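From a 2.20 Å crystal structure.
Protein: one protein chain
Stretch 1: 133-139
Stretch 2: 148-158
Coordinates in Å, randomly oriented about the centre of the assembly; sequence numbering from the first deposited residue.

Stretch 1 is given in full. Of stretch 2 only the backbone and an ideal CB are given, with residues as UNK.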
# COMPACT_ATOMS: atom_id res chain seq x y z
N GLU A 133 7.44 -17.03 -26.35
CA GLU A 133 8.45 -17.11 -25.30
C GLU A 133 7.94 -16.51 -23.98
O GLU A 133 7.23 -15.52 -23.99
CB GLU A 133 9.73 -16.42 -25.78
CG GLU A 133 11.03 -16.98 -25.18
CD GLU A 133 11.66 -16.05 -24.15
OE1 GLU A 133 11.87 -14.86 -24.45
OE2 GLU A 133 11.97 -16.53 -23.03
N LEU A 134 8.31 -17.14 -22.87
CA LEU A 134 7.88 -16.70 -21.53
C LEU A 134 9.06 -16.36 -20.61
O LEU A 134 10.11 -17.01 -20.67
CB LEU A 134 7.01 -17.78 -20.88
CG LEU A 134 5.73 -18.22 -21.58
CD1 LEU A 134 5.27 -19.59 -21.11
CD2 LEU A 134 4.63 -17.19 -21.38
N ILE A 135 8.87 -15.35 -19.78
CA ILE A 135 9.86 -14.93 -18.78
C ILE A 135 9.20 -14.87 -17.40
O ILE A 135 8.15 -14.23 -17.24
CB ILE A 135 10.48 -13.54 -19.12
CG1 ILE A 135 11.10 -13.54 -20.52
CG2 ILE A 135 11.53 -13.13 -18.08
CD1 ILE A 135 10.95 -12.22 -21.28
N PHE A 136 9.78 -15.57 -16.42
CA PHE A 136 9.36 -15.45 -15.03
C PHE A 136 10.41 -14.68 -14.24
O PHE A 136 11.59 -15.03 -14.26
CB PHE A 136 9.13 -16.81 -14.36
CG PHE A 136 8.33 -16.74 -13.08
CD1 PHE A 136 6.93 -16.93 -13.10
CD2 PHE A 136 8.95 -16.49 -11.85
CE1 PHE A 136 6.18 -16.87 -11.92
CE2 PHE A 136 8.21 -16.42 -10.66
CZ PHE A 136 6.82 -16.61 -10.70
N ILE A 137 9.96 -13.65 -13.53
CA ILE A 137 10.86 -12.83 -12.73
C ILE A 137 10.57 -13.04 -11.24
O ILE A 137 9.44 -12.90 -10.79
CB ILE A 137 10.78 -11.33 -13.14
CG1 ILE A 137 11.02 -11.18 -14.64
CG2 ILE A 137 11.79 -10.51 -12.35
CD1 ILE A 137 11.12 -9.74 -15.12
N THR A 138 11.61 -13.40 -10.49
CA THR A 138 11.46 -13.68 -9.07
C THR A 138 12.43 -12.88 -8.18
O THR A 138 13.37 -12.25 -8.68
CB THR A 138 11.51 -15.21 -8.77
OG1 THR A 138 11.04 -15.46 -7.44
CG2 THR A 138 12.92 -15.78 -8.95
N GLU A 139 12.17 -12.91 -6.88
CA GLU A 139 13.01 -12.27 -5.86
C GLU A 139 13.87 -13.28 -5.15
O GLU A 139 13.51 -14.45 -5.04
CB GLU A 139 12.13 -11.59 -4.81
CG GLU A 139 11.83 -10.13 -5.05
CD GLU A 139 10.80 -9.58 -4.07
OE1 GLU A 139 9.73 -10.22 -3.89
OE2 GLU A 139 11.06 -8.50 -3.48
N UNK A 148 7.09 -22.70 -5.57
CA UNK A 148 5.79 -23.16 -6.05
C UNK A 148 5.32 -22.46 -7.33
O UNK A 148 4.84 -23.12 -8.24
CB UNK A 148 4.74 -22.96 -4.95
N UNK A 149 5.48 -21.14 -7.39
CA UNK A 149 5.05 -20.36 -8.56
C UNK A 149 5.96 -20.57 -9.77
O UNK A 149 5.48 -20.63 -10.90
CB UNK A 149 5.01 -18.87 -8.21
N UNK A 150 7.27 -20.68 -9.53
CA UNK A 150 8.21 -21.11 -10.57
C UNK A 150 7.84 -22.50 -11.12
O UNK A 150 7.74 -22.68 -12.34
CB UNK A 150 9.64 -21.13 -10.01
N UNK A 151 7.62 -23.47 -10.24
CA UNK A 151 7.23 -24.83 -10.66
C UNK A 151 5.96 -24.87 -11.55
O UNK A 151 5.94 -25.57 -12.56
CB UNK A 151 7.00 -25.69 -9.42
N UNK A 152 4.93 -24.12 -11.18
CA UNK A 152 3.70 -24.08 -11.97
C UNK A 152 3.92 -23.45 -13.34
O UNK A 152 3.29 -23.84 -14.33
CB UNK A 152 2.62 -23.31 -11.22
N UNK A 153 4.81 -22.46 -13.38
CA UNK A 153 5.14 -21.74 -14.60
C UNK A 153 5.88 -22.64 -15.57
O UNK A 153 5.51 -22.74 -16.76
CB UNK A 153 5.98 -20.50 -14.28
N UNK A 154 6.94 -23.28 -15.06
CA UNK A 154 7.78 -24.20 -15.82
C UNK A 154 6.99 -25.39 -16.35
O UNK A 154 7.30 -25.90 -17.42
CB UNK A 154 8.94 -24.69 -14.95
N UNK A 155 6.02 -25.86 -15.58
CA UNK A 155 5.20 -27.01 -15.99
C UNK A 155 4.28 -26.69 -17.17
O UNK A 155 4.23 -27.46 -18.12
CB UNK A 155 4.36 -27.50 -14.81
N UNK A 156 3.57 -25.56 -17.13
CA UNK A 156 2.67 -25.19 -18.24
C UNK A 156 3.47 -24.83 -19.50
O UNK A 156 3.12 -25.21 -20.62
CB UNK A 156 1.78 -24.01 -17.83
N UNK A 157 4.59 -24.14 -19.28
CA UNK A 157 5.51 -23.81 -20.36
C UNK A 157 6.10 -25.05 -21.03
O UNK A 157 6.22 -25.08 -22.25
CB UNK A 157 6.64 -22.93 -19.83
N UNK A 158 6.45 -26.06 -20.24
CA UNK A 158 6.99 -27.30 -20.84
C UNK A 158 5.89 -28.11 -21.49
O UNK A 158 6.09 -28.69 -22.56
CB UNK A 158 7.70 -28.15 -19.79

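The helix 148-158 runs antiparallel to the strand 133-139, the two axes 9.9 Å apart at closest and their directions at 173°. The strand turns Leu134, Phe136 and Thr138 toward the helix and Ile135 and Ile137 away, so what it offers is almost wholly apolar. Every backbone angle in the second stretch is helical.

Position 148 finds nothing of the strand within 5.5 Å of its ideal CB. Stretch 1 sets no preference there; the residue is Asp148, with a carboxylate bonded elsewhere in the structure.

At 149 CA-to-CB points toward the strand, and the ideal CB lies 3.8 Å from Phe136 CZ. The first carbons of the side chain must therefore be apolar, and either a compact aliphatic residue or a long chain that leads off past the ring would suit. The residue is Arg149. Its CB packs 3.9 Å from Phe136 CZ, while the extended remainder carries the guanidinium away to partners elsewhere in the structure.

Position 150 points sideways, with its ideal CB 5.0 Å from Phe136 CE2. That leaves room for a side chain that bends back to the ring and to the methyl of Thr138: leucine, isoleucine or methionine could do so. Ile150 is found, with chi1 m and chi2 t. Its CG1 comes within 3.7 Å of Phe136 CE2, and its CD1 reaches on to 3.9 Å from Thr138 CG2.

Positions 151 and 152 are out of reach, and the strand would tolerate many residues at both. Gln151 donates from NE2 to OG1 of the residue at 155, at 2.8 Å; Gly152 has no side chain.

Position 153 is the centre of the contact. Its CB points toward the strand, 3.9 Å from Phe136 CD1, and the space beyond runs along the backbone to Leu134. A large apolar side chain is wanted, whether leucine, methionine or an aromatic. Phe153, chi1 t, lays one ring face under Phe136 CB, which sits 3.7 Å from the centroid of the Phe153 ring, a CH-pi contact only 13° off the normal. The two rings themselves meet obliquely, with planes at 53°. The far end of the side chain continues down the strand: Phe153 CZ is 3.6 Å from Leu134 CB and 3.9 Å from Ile135 C.

At 154, 155 and 156 no ideal CB has strand atoms within 5.5 Å, so polar and apolar residues are equally admissible. Glu154 points sideways, Thr155 accepts the bond from Gln151, and Val156, also sideways, makes no contact.

Position 157 faces the strand again, but its ideal CB is already 3.8 Å from Leu134 CD1. A small residue such as alanine or serine fills the approach without further reach, though nothing polar here rewards a hydroxyl. Ala157 uses its methyl alone, CB to Leu134 CD1 at 3.8 Å.

Position 158 turns out of reach, open to most residues. It is Ser158, its hydroxyl near its own helix backbone.

Stretch 2, residues 148-158: DRIQGFETVAS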
# COMPACT_ATOMS: atom_id res chain seq x y z
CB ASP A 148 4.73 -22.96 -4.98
CG ASP A 148 4.80 -23.98 -3.88
OD1 ASP A 148 3.89 -23.97 -3.02
OD2 ASP A 148 5.76 -24.79 -3.87
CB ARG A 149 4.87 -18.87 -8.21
CG ARG A 149 3.67 -18.62 -7.27
CD ARG A 149 3.49 -17.15 -6.90
NE ARG A 149 2.48 -16.99 -5.85
CZ ARG A 149 2.30 -15.88 -5.11
NH1 ARG A 149 3.07 -14.82 -5.29
NH2 ARG A 149 1.36 -15.86 -4.17
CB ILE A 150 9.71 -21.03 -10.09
CG1 ILE A 150 10.12 -19.56 -9.94
CG2 ILE A 150 10.66 -21.73 -11.07
CD1 ILE A 150 11.38 -19.31 -9.17
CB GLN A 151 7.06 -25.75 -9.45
CG GLN A 151 6.73 -27.22 -9.80
CD GLN A 151 7.77 -27.86 -10.71
OE1 GLN A 151 8.89 -28.15 -10.28
NE2 GLN A 151 7.40 -28.07 -11.97
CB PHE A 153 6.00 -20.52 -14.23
CG PHE A 153 6.67 -19.84 -15.40
CD1 PHE A 153 5.98 -18.92 -16.17
CD2 PHE A 153 8.01 -20.11 -15.70
CE1 PHE A 153 6.61 -18.27 -17.24
CE2 PHE A 153 8.63 -19.48 -16.76
CZ PHE A 153 7.93 -18.56 -17.52
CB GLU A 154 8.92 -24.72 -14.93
CG GLU A 154 10.02 -23.72 -14.62
CD GLU A 154 11.20 -24.38 -13.93
OE1 GLU A 154 10.98 -25.11 -12.94
OE2 GLU A 154 12.35 -24.20 -14.38
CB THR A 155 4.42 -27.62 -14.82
OG1 THR A 155 5.33 -28.13 -13.84
CG2 THR A 155 3.55 -28.77 -15.29
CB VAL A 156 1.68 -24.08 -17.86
CG1 VAL A 156 0.91 -23.56 -19.06
CG2 VAL A 156 0.70 -24.60 -16.87
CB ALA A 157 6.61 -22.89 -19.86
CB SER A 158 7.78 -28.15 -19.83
OG SER A 158 7.02 -28.46 -18.68
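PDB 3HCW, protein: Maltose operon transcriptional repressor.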